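Local structure of peptidase M16 inactive domain family protein (Pseudomonas fluorescens, 3GWB) at residues P305-G310 and M375-L380; R39-A44 and K92-A97; T283-E288 and Y297-G302. The protein is of unestablished function but contains a peptidase M16 inactive domain and is presumed to be a metal-binding hydrolase. All coordinates share one frame; numbering follows the deposited sequence.

Interaction 1. Residues P305-G310 and M375-L380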
loop_
_atom_site.group_PDB
_atom_site.type_symbol
_atom_site.label_atom_id
_atom_site.label_comp_id
_atom_site.label_asym_id
_atom_site.label_seq_id
_atom_site.Cartn_x
_atom_site.Cartn_y
_atom_site.Cartn_z
ATOM N N PRO A 305 19.543 -0.019 -11.378
ATOM C CA PRO A 305 20.307 0.923 -12.202
ATOM C C PRO A 305 19.819 2.355 -12.026
ATOM O O PRO A 305 18.620 2.626 -12.110
ATOM C CB PRO A 305 20.072 0.412 -13.620
ATOM C CG PRO A 305 19.844 -1.057 -13.425
ATOM C CD PRO A 305 18.943 -1.070 -12.217
HETATM N N MSE A 306 20.750 3.271 -11.789
HETATM C CA MSE A 306 20.407 4.670 -11.605
HETATM C C MSE A 306 21.312 5.518 -12.483
HETATM O O MSE A 306 22.075 4.977 -13.285
HETATM C CB MSE A 306 20.570 5.057 -10.139
HETATM C CG MSE A 306 19.692 4.248 -9.197
HETATM SE SE MSE A 306 19.760 4.847 -7.493
HETATM C CE MSE A 306 21.035 3.840 -6.843
ATOM N N GLN A 307 21.223 6.839 -12.341
ATOM C CA GLN A 307 22.041 7.745 -13.140
ATOM C C GLN A 307 23.489 7.316 -12.979
ATOM O O GLN A 307 24.221 7.193 -13.955
ATOM C CB GLN A 307 21.858 9.187 -12.667
ATOM C CG GLN A 307 22.398 10.234 -13.626
ATOM C CD GLN A 307 22.082 11.651 -13.163
ATOM O OE1 GLN A 307 22.640 12.132 -12.174
ATOM N NE2 GLN A 307 21.171 12.318 -13.872
ATOM N N ALA A 308 23.898 7.098 -11.736
ATOM C CA ALA A 308 25.246 6.632 -11.453
ATOM C C ALA A 308 25.075 5.142 -11.182
ATOM O O ALA A 308 23.948 4.644 -11.164
ATOM C CB ALA A 308 25.810 7.338 -10.228
ATOM N N ARG A 309 26.174 4.427 -10.970
ATOM C CA ARG A 309 26.079 2.997 -10.714
ATOM C C ARG A 309 25.161 2.670 -9.545
ATOM O O ARG A 309 25.410 3.067 -8.398
ATOM C CB ARG A 309 27.459 2.398 -10.460
ATOM C CG ARG A 309 28.317 2.302 -11.707
ATOM C CD ARG A 309 29.671 1.708 -11.381
ATOM N NE ARG A 309 29.617 0.269 -11.138
ATOM C CZ ARG A 309 30.618 -0.428 -10.610
ATOM N NH1 ARG A 309 31.739 0.191 -10.265
ATOM N NH2 ARG A 309 30.512 -1.738 -10.439
ATOM N N GLY A 310 24.086 1.952 -9.852
ATOM C CA GLY A 310 23.140 1.558 -8.831
ATOM C C GLY A 310 23.640 0.269 -8.217
ATOM O O GLY A 310 24.585 -0.326 -8.723
HETATM N N MSE A 375 13.186 6.535 -20.283
HETATM C CA MSE A 375 13.890 6.761 -21.542
HETATM C C MSE A 375 14.382 8.204 -21.596
HETATM O O MSE A 375 15.548 8.467 -21.921
HETATM C CB MSE A 375 12.962 6.475 -22.733
HETATM C CG MSE A 375 12.721 4.975 -23.011
HETATM SE SE MSE A 375 11.364 4.629 -24.194
HETATM C CE MSE A 375 11.895 5.546 -25.612
ATOM N N GLY A 376 13.495 9.139 -21.260
ATOM C CA GLY A 376 13.860 10.542 -21.291
ATOM C C GLY A 376 14.845 10.953 -20.216
ATOM O O GLY A 376 15.806 11.677 -20.485
ATOM N N PHE A 377 14.607 10.485 -18.997
ATOM C CA PHE A 377 15.461 10.821 -17.871
ATOM C C PHE A 377 16.877 10.286 -18.028
ATOM O O PHE A 377 17.842 10.977 -17.713
ATOM C CB PHE A 377 14.873 10.281 -16.570
ATOM C CG PHE A 377 15.563 10.792 -15.336
ATOM C CD1 PHE A 377 15.255 12.048 -14.827
ATOM C CD2 PHE A 377 16.556 10.042 -14.715
ATOM C CE1 PHE A 377 15.901 12.533 -13.690
ATOM C CE2 PHE A 377 17.211 10.519 -13.579
ATOM C CZ PHE A 377 16.896 11.771 -13.074
ATOM N N TYR A 378 17.000 9.061 -18.528
ATOM C CA TYR A 378 18.310 8.439 -18.696
ATOM C C TYR A 378 18.881 8.522 -20.106
ATOM O O TYR A 378 19.903 7.897 -20.407
ATOM C CB TYR A 378 18.229 6.981 -18.252
ATOM C CG TYR A 378 17.900 6.841 -16.791
ATOM C CD1 TYR A 378 18.811 7.248 -15.816
ATOM C CD2 TYR A 378 16.680 6.316 -16.375
ATOM C CE1 TYR A 378 18.523 7.136 -14.471
ATOM C CE2 TYR A 378 16.378 6.197 -15.021
ATOM C CZ TYR A 378 17.307 6.610 -14.076
ATOM O OH TYR A 378 17.032 6.501 -12.735
ATOM N N ASN A 379 18.225 9.296 -20.961
ATOM C CA ASN A 379 18.649 9.465 -22.343
ATOM C C ASN A 379 18.876 8.140 -23.059
ATOM O O ASN A 379 19.956 7.899 -23.601
ATOM C CB ASN A 379 19.924 10.303 -22.409
ATOM C CG ASN A 379 19.727 11.695 -21.863
ATOM O OD1 ASN A 379 18.813 12.408 -22.268
ATOM N ND2 ASN A 379 20.585 12.091 -20.938
ATOM N N LEU A 380 17.859 7.282 -23.057
ATOM C CA LEU A 380 17.944 5.996 -23.737
ATOM C C LEU A 380 17.485 6.226 -25.175
ATOM O O LEU A 380 16.739 7.165 -25.446
ATOM C CB LEU A 380 17.030 4.972 -23.057
ATOM C CG LEU A 380 17.315 4.765 -21.565
ATOM C CD1 LEU A 380 16.324 3.763 -20.998
ATOM C CD2 LEU A 380 18.753 4.286 -21.363
#
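Tyr-378 meets Gln-307 and its neighbours where helix 365-377 ends against the loop between strands 299-303 and 311-319. From CB, CG lies anti to the carbonyl carbon (chi1 -63°), and the ring beyond it extends to the loop. Further out, CE1 carries most of the contact. It sits 3.5 Å from Gln-307 N, which lies at the ring edge near the ring plane. The same CE1 is 3.8 Å from Met-306 C and 4.3 Å from Gln-307 CB. At the tip, OH comes 4.0 Å from Met-306 CA. This hydroxyl and Gln-307 N are both hydrogen-bonded to Asp-93 OD2, so one carboxylate oxygen ties the two segments together. Phe-377 backs the ring from one face: its CD2 stands 3.5 Å above the centre of the Tyr-378 ring, and Tyr-378 CE1 lies in the plane of the Phe-377 ring, at its edge. Gln-307 NE2 approaches Phe-377 CE2 obliquely at 4.4 Å, while Gln-307 OE1 is hydrogen-bonded to Ile-230 N. The helix ends with the hydrogen-bond pattern of a Schellman motif: Leu-380 N bonds to Met-375 O at 2.8 Å, and Asn-379 N bonds weakly to Gly-376 O. The direct touch is therefore van der Waals packing of a ring on backbone. Its polar link runs through the shared Asp-93 oxygen, where two bonds would be expected to stabilise the charged carboxylate.

Interaction 2. Residues R39-A44 and K92-A97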
loop_
_atom_site.group_PDB
_atom_site.type_symbol
_atom_site.label_atom_id
_atom_site.label_comp_id
_atom_site.label_asym_id
_atom_site.label_seq_id
_atom_site.Cartn_x
_atom_site.Cartn_y
_atom_site.Cartn_z
ATOM N N ARG A 39 3.131 11.961 -16.898
ATOM C CA ARG A 39 4.112 11.695 -15.861
ATOM C C ARG A 39 5.262 12.683 -15.994
ATOM O O ARG A 39 5.779 12.910 -17.088
ATOM C CB ARG A 39 4.614 10.253 -15.995
ATOM C CG ARG A 39 5.492 9.740 -14.859
ATOM C CD ARG A 39 5.855 8.280 -15.120
ATOM N NE ARG A 39 6.755 7.704 -14.120
ATOM C CZ ARG A 39 6.383 7.312 -12.905
ATOM N NH1 ARG A 39 5.119 7.432 -12.520
ATOM N NH2 ARG A 39 7.280 6.789 -12.077
ATOM N N LEU A 40 5.629 13.293 -14.874
ATOM C CA LEU A 40 6.722 14.260 -14.833
ATOM C C LEU A 40 7.837 13.668 -13.993
ATOM O O LEU A 40 7.633 13.282 -12.842
ATOM C CB LEU A 40 6.256 15.582 -14.215
ATOM C CG LEU A 40 5.537 16.616 -15.090
ATOM C CD1 LEU A 40 4.462 15.962 -15.944
ATOM C CD2 LEU A 40 4.940 17.692 -14.190
ATOM N N ILE A 41 9.021 13.581 -14.581
ATOM C CA ILE A 41 10.164 13.039 -13.874
ATOM C C ILE A 41 11.181 14.154 -13.698
ATOM O O ILE A 41 11.691 14.681 -14.684
ATOM C CB ILE A 41 10.827 11.876 -14.665
ATOM C CG1 ILE A 41 9.821 10.746 -14.920
ATOM C CG2 ILE A 41 11.975 11.311 -13.860
ATOM C CD1 ILE A 41 8.696 11.110 -15.877
ATOM N N PHE A 42 11.458 14.522 -12.450
ATOM C CA PHE A 42 12.420 15.578 -12.141
ATOM C C PHE A 42 13.683 14.966 -11.560
ATOM O O PHE A 42 13.624 13.946 -10.880
ATOM C CB PHE A 42 11.872 16.545 -11.072
ATOM C CG PHE A 42 10.598 17.244 -11.457
ATOM C CD1 PHE A 42 10.629 18.533 -11.947
ATOM C CD2 PHE A 42 9.363 16.609 -11.302
ATOM C CE1 PHE A 42 9.456 19.195 -12.277
ATOM C CE2 PHE A 42 8.180 17.266 -11.634
ATOM C CZ PHE A 42 8.227 18.561 -12.121
ATOM N N ALA A 43 14.825 15.587 -11.836
ATOM C CA ALA A 43 16.085 15.143 -11.247
ATOM C C ALA A 43 16.059 15.824 -9.876
ATOM O O ALA A 43 16.845 16.743 -9.601
ATOM C CB ALA A 43 17.262 15.643 -12.068
ATOM N N ALA A 44 15.128 15.380 -9.033
ATOM C CA ALA A 44 14.933 15.938 -7.694
ATOM C C ALA A 44 14.829 14.870 -6.601
ATOM O O ALA A 44 13.995 14.972 -5.696
ATOM C CB ALA A 44 13.675 16.803 -7.680
ATOM N N LYS A 92 16.035 8.047 -5.059
ATOM C CA LYS A 92 17.438 8.431 -4.990
ATOM C C LYS A 92 17.822 9.441 -6.062
ATOM O O LYS A 92 18.369 10.494 -5.752
ATOM C CB LYS A 92 18.337 7.196 -5.130
ATOM C CG LYS A 92 18.227 6.186 -4.006
ATOM C CD LYS A 92 18.913 6.675 -2.758
ATOM C CE LYS A 92 19.050 5.561 -1.730
ATOM N NZ LYS A 92 19.869 6.010 -0.577
ATOM N N ASP A 93 17.549 9.128 -7.325
ATOM C CA ASP A 93 17.922 10.057 -8.384
ATOM C C ASP A 93 16.776 10.768 -9.095
ATOM O O ASP A 93 17.011 11.615 -9.947
ATOM C CB ASP A 93 18.866 9.373 -9.400
ATOM C CG ASP A 93 18.273 8.127 -10.022
ATOM O OD1 ASP A 93 17.215 7.661 -9.549
ATOM O OD2 ASP A 93 18.877 7.602 -10.989
HETATM N N MSE A 94 15.535 10.451 -8.741
HETATM C CA MSE A 94 14.401 11.121 -9.364
HETATM C C MSE A 94 13.248 11.347 -8.391
HETATM O O MSE A 94 13.202 10.763 -7.308
HETATM C CB MSE A 94 13.892 10.337 -10.590
HETATM C CG MSE A 94 13.495 8.879 -10.334
HETATM SE SE MSE A 94 12.559 8.117 -11.708
HETATM C CE MSE A 94 13.836 7.878 -12.929
ATOM N N ALA A 95 12.342 12.231 -8.787
ATOM C CA ALA A 95 11.144 12.555 -8.023
ATOM C C ALA A 95 10.066 12.647 -9.092
ATOM O O ALA A 95 10.312 13.159 -10.187
ATOM C CB ALA A 95 11.299 13.892 -7.300
ATOM N N VAL A 96 8.874 12.157 -8.781
ATOM C CA VAL A 96 7.811 12.163 -9.770
ATOM C C VAL A 96 6.497 12.766 -9.305
ATOM O O VAL A 96 6.199 12.830 -8.110
ATOM C CB VAL A 96 7.524 10.719 -10.262
ATOM C CG1 VAL A 96 8.839 10.014 -10.616
ATOM C CG2 VAL A 96 6.792 9.933 -9.186
ATOM N N ALA A 97 5.737 13.235 -10.286
ATOM C CA ALA A 97 4.414 13.789 -10.080
ATOM C C ALA A 97 3.675 13.255 -11.301
ATOM O O ALA A 97 4.145 13.404 -12.439
ATOM C CB ALA A 97 4.448 15.294 -10.082
#
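Leu-40 and Phe-42 pair with Ala-97 and Ala-95 as hydrogen-bonded antiparallel partners within the mixed six-stranded sheet. Ile-41 and Val-96 form the non-hydrogen-bonded pair between them. Four backbone bonds join the strands. Phe-42 N to Ala-95 O is 2.9 Å and almost straight, at 173°. Ala-97 N to Leu-40 O is longer, 3.2 Å. Two CA-H...O contacts add to these: Val-96 CA to Leu-40 O and Met-94 CA to Phe-42 O. Past the strand, Ala-43 centres an inverse gamma turn.

Apolar contacts follow the two faces. On the Ile-41 and Val-96 face, Ile-41 CG2 meets SE of selenomethionine Met-94 at 3.9 Å, and the two side chains run alongside each other in the same direction. Phe-377 of helix 365-377 packs against both. On the Leu-40 and Phe-42 face, Phe-42 CE2 reaches Ala-97 CB at 4.5 Å. Ala-95 O lies at the edge of the Phe-42 ring, in its plane. Helix 105-120 packs here through Phe-115 and Val-119.

One contact is mixed. The Arg-39 chain leaves with CG anti to the backbone N (chi1 -171°) and stays extended to NE. Val-96 CG1 then lies over one face of the guanidinium, 3.9 Å from Arg-39 NH2. Beyond the turn, Ala-95 CB touches Ala-44 O at 3.3 Å and Ala-44 CB at 3.8 Å.

Interaction 3. Residues T283-E288 and Y297-G302; sequences TRLMSE and YGVYSG
The N-capped start of helix 284-292 packs on strand 299-303, an outermost strand of the five-stranded mixed sheet, with Leu-285 and Met-286 meeting Val-299 and its neighbours. The axes of segments 284-288 and 299-302 run nearly antiparallel, at 164°, and approach to 7.7 Å. Thr-283 is the N-cap: its OG1 accepts a hydrogen bond from Met-286 N at 3.1 Å. The same OG1 donates to a water, which in turn donates to Val-299 O. Thr-283 OG1 and Val-299 O each lie 2.8 Å from the water oxygen. One hydroxyl thus caps the helix and links it to the strand through solvent.

Leu-285 supplies one apolar part of the contact. Its side chain crosses that of Val-299 at about a right angle, with both CB and CD1 touching Val-299 CG1 at 4.1 Å. Val-299 CG1 stands anti to its own backbone N (chi1 -175°), beside the carbonyl carbon. Leu-285 CD1 also touches Ser-301 CB. Leu-276 of helix 266-277 and Ile-314 of strand 311-319 close around Leu-285, and Val-289 packs on Val-299.

Selenomethionine Met-286 bends at chi2 and chi3 and makes the remaining contacts. Its CG lies near Val-299 O. Its SE makes an oblique Met-aromatic contact with Tyr-300, 5.4 Å from the ring centroid. SE also sits 3.6 Å from Val-299 N, a buried nitrogen with no hydrogen-bond partner in the model. Tyr-297 packs on Asn-134 of the second subunit, so this end of the contact borders the dimer interface. The terminal CE of Met-286 rests 3.6 Å from Tyr-297 O.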
loop_
_atom_site.group_PDB
_atom_site.type_symbol
_atom_site.label_atom_id
_atom_site.label_comp_id
_atom_site.label_asym_id
_atom_site.label_seq_id
_atom_site.Cartn_x
_atom_site.Cartn_y
_atom_site.Cartn_z
ATOM N N THR A 283 13.857 -19.834 -10.064
ATOM C CA THR A 283 15.173 -19.193 -10.039
ATOM C C THR A 283 16.208 -20.067 -9.326
ATOM O O THR A 283 15.858 -20.935 -8.530
ATOM C CB THR A 283 15.116 -17.829 -9.330
ATOM O OG1 THR A 283 14.850 -18.029 -7.939
ATOM C CG2 THR A 283 14.021 -16.959 -9.934
ATOM N N ARG A 284 17.482 -19.823 -9.614
ATOM C CA ARG A 284 18.572 -20.587 -9.012
ATOM C C ARG A 284 18.531 -20.474 -7.487
ATOM O O ARG A 284 18.585 -21.479 -6.774
ATOM C CB ARG A 284 19.917 -20.067 -9.544
ATOM C CG ARG A 284 21.116 -20.989 -9.324
ATOM C CD ARG A 284 21.007 -22.303 -10.116
ATOM N NE ARG A 284 21.209 -22.172 -11.563
ATOM C CZ ARG A 284 22.394 -22.067 -12.162
ATOM N NH1 ARG A 284 23.516 -22.067 -11.451
ATOM N NH2 ARG A 284 22.461 -22.001 -13.484
ATOM N N LEU A 285 18.420 -19.247 -6.991
ATOM C CA LEU A 285 18.384 -19.005 -5.556
ATOM C C LEU A 285 17.163 -19.611 -4.852
ATOM O O LEU A 285 17.300 -20.228 -3.803
ATOM C CB LEU A 285 18.468 -17.502 -5.274
ATOM C CG LEU A 285 19.837 -16.844 -5.503
ATOM C CD1 LEU A 285 19.694 -15.344 -5.431
ATOM C CD2 LEU A 285 20.839 -17.329 -4.453
HETATM N N MSE A 286 15.972 -19.437 -5.408
HETATM C CA MSE A 286 14.783 -20.005 -4.764
HETATM C C MSE A 286 14.807 -21.527 -4.807
HETATM O O MSE A 286 14.346 -22.195 -3.882
HETATM C CB MSE A 286 13.508 -19.488 -5.432
HETATM C CG MSE A 286 13.087 -18.115 -4.947
HETATM SE SE MSE A 286 12.479 -18.170 -3.254
HETATM C CE MSE A 286 10.744 -18.302 -3.584
ATOM N N SER A 287 15.356 -22.073 -5.885
ATOM C CA SER A 287 15.443 -23.519 -6.042
ATOM C C SER A 287 16.371 -24.151 -5.003
ATOM O O SER A 287 15.999 -25.110 -4.328
ATOM C CB SER A 287 15.935 -23.858 -7.448
ATOM O OG SER A 287 16.226 -25.238 -7.558
ATOM N N GLU A 288 17.572 -23.599 -4.866
ATOM C CA GLU A 288 18.559 -24.117 -3.923
ATOM C C GLU A 288 18.253 -23.857 -2.452
ATOM O O GLU A 288 18.350 -24.764 -1.626
ATOM C CB GLU A 288 19.940 -23.537 -4.238
ATOM C CG GLU A 288 20.458 -23.847 -5.638
ATOM C CD GLU A 288 20.597 -25.336 -5.896
ATOM O OE1 GLU A 288 21.170 -26.045 -5.036
ATOM O OE2 GLU A 288 20.140 -25.796 -6.964
ATOM N N TYR A 297 11.512 -18.443 2.691
ATOM C CA TYR A 297 10.294 -18.352 1.908
ATOM C C TYR A 297 10.531 -17.424 0.728
ATOM O O TYR A 297 9.766 -17.418 -0.232
ATOM C CB TYR A 297 9.132 -17.848 2.767
ATOM C CG TYR A 297 8.648 -18.882 3.759
ATOM C CD1 TYR A 297 8.273 -20.153 3.335
ATOM C CD2 TYR A 297 8.601 -18.605 5.123
ATOM C CE1 TYR A 297 7.873 -21.128 4.245
ATOM C CE2 TYR A 297 8.197 -19.575 6.043
ATOM C CZ TYR A 297 7.839 -20.834 5.593
ATOM O OH TYR A 297 7.470 -21.810 6.489
ATOM N N GLY A 298 11.609 -16.651 0.789
ATOM C CA GLY A 298 11.891 -15.752 -0.309
ATOM C C GLY A 298 13.307 -15.224 -0.367
ATOM O O GLY A 298 13.798 -14.631 0.590
ATOM N N VAL A 299 13.968 -15.459 -1.493
ATOM C CA VAL A 299 15.324 -14.971 -1.701
ATOM C C VAL A 299 15.283 -14.341 -3.077
ATOM O O VAL A 299 14.944 -15.000 -4.061
ATOM C CB VAL A 299 16.374 -16.099 -1.701
ATOM C CG1 VAL A 299 17.775 -15.510 -1.792
ATOM C CG2 VAL A 299 16.248 -16.909 -0.447
ATOM N N TYR A 300 15.614 -13.059 -3.133
ATOM C CA TYR A 300 15.592 -12.317 -4.381
ATOM C C TYR A 300 16.871 -11.528 -4.601
ATOM O O TYR A 300 17.539 -11.116 -3.650
ATOM C CB TYR A 300 14.397 -11.365 -4.376
ATOM C CG TYR A 300 13.109 -12.073 -4.053
ATOM C CD1 TYR A 300 12.492 -12.893 -4.992
ATOM C CD2 TYR A 300 12.544 -11.984 -2.778
ATOM C CE1 TYR A 300 11.339 -13.607 -4.677
ATOM C CE2 TYR A 300 11.394 -12.696 -2.450
ATOM C CZ TYR A 300 10.801 -13.509 -3.402
ATOM O OH TYR A 300 9.680 -14.239 -3.090
ATOM N N SER A 301 17.201 -11.326 -5.872
ATOM C CA SER A 301 18.382 -10.571 -6.246
ATOM C C SER A 301 17.942 -9.584 -7.320
ATOM O O SER A 301 16.908 -9.783 -7.966
ATOM C CB SER A 301 19.462 -11.505 -6.800
ATOM O OG SER A 301 19.085 -12.021 -8.065
ATOM N N GLY A 302 18.709 -8.519 -7.510
ATOM C CA GLY A 302 18.336 -7.555 -8.521
ATOM C C GLY A 302 19.210 -6.326 -8.604
ATOM O O GLY A 302 19.877 -5.943 -7.641
HETATM O O HOH W 1 14.494 -15.568 -6.728
#

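In the fold
Along the chain, interaction 2 closes first, then interaction 3, then interaction 1. Interaction 2 lies within the six-stranded sheet, and interaction 3 packs a helix on an edge strand of the five-stranded sheet. Their centres are about 31 Å apart and they do not touch. Interaction 1 draws on both regions: 305-310 follows strand 299-303 of the second sheet, while 375-380 ends a helix packed on the first. Its centre is about 12 Å from that of interaction 2 and about 26 Å from that of interaction 3. Asp-93 joins interactions 1 and 2, so the two sheet-bearing halves of the chain are linked at this junction.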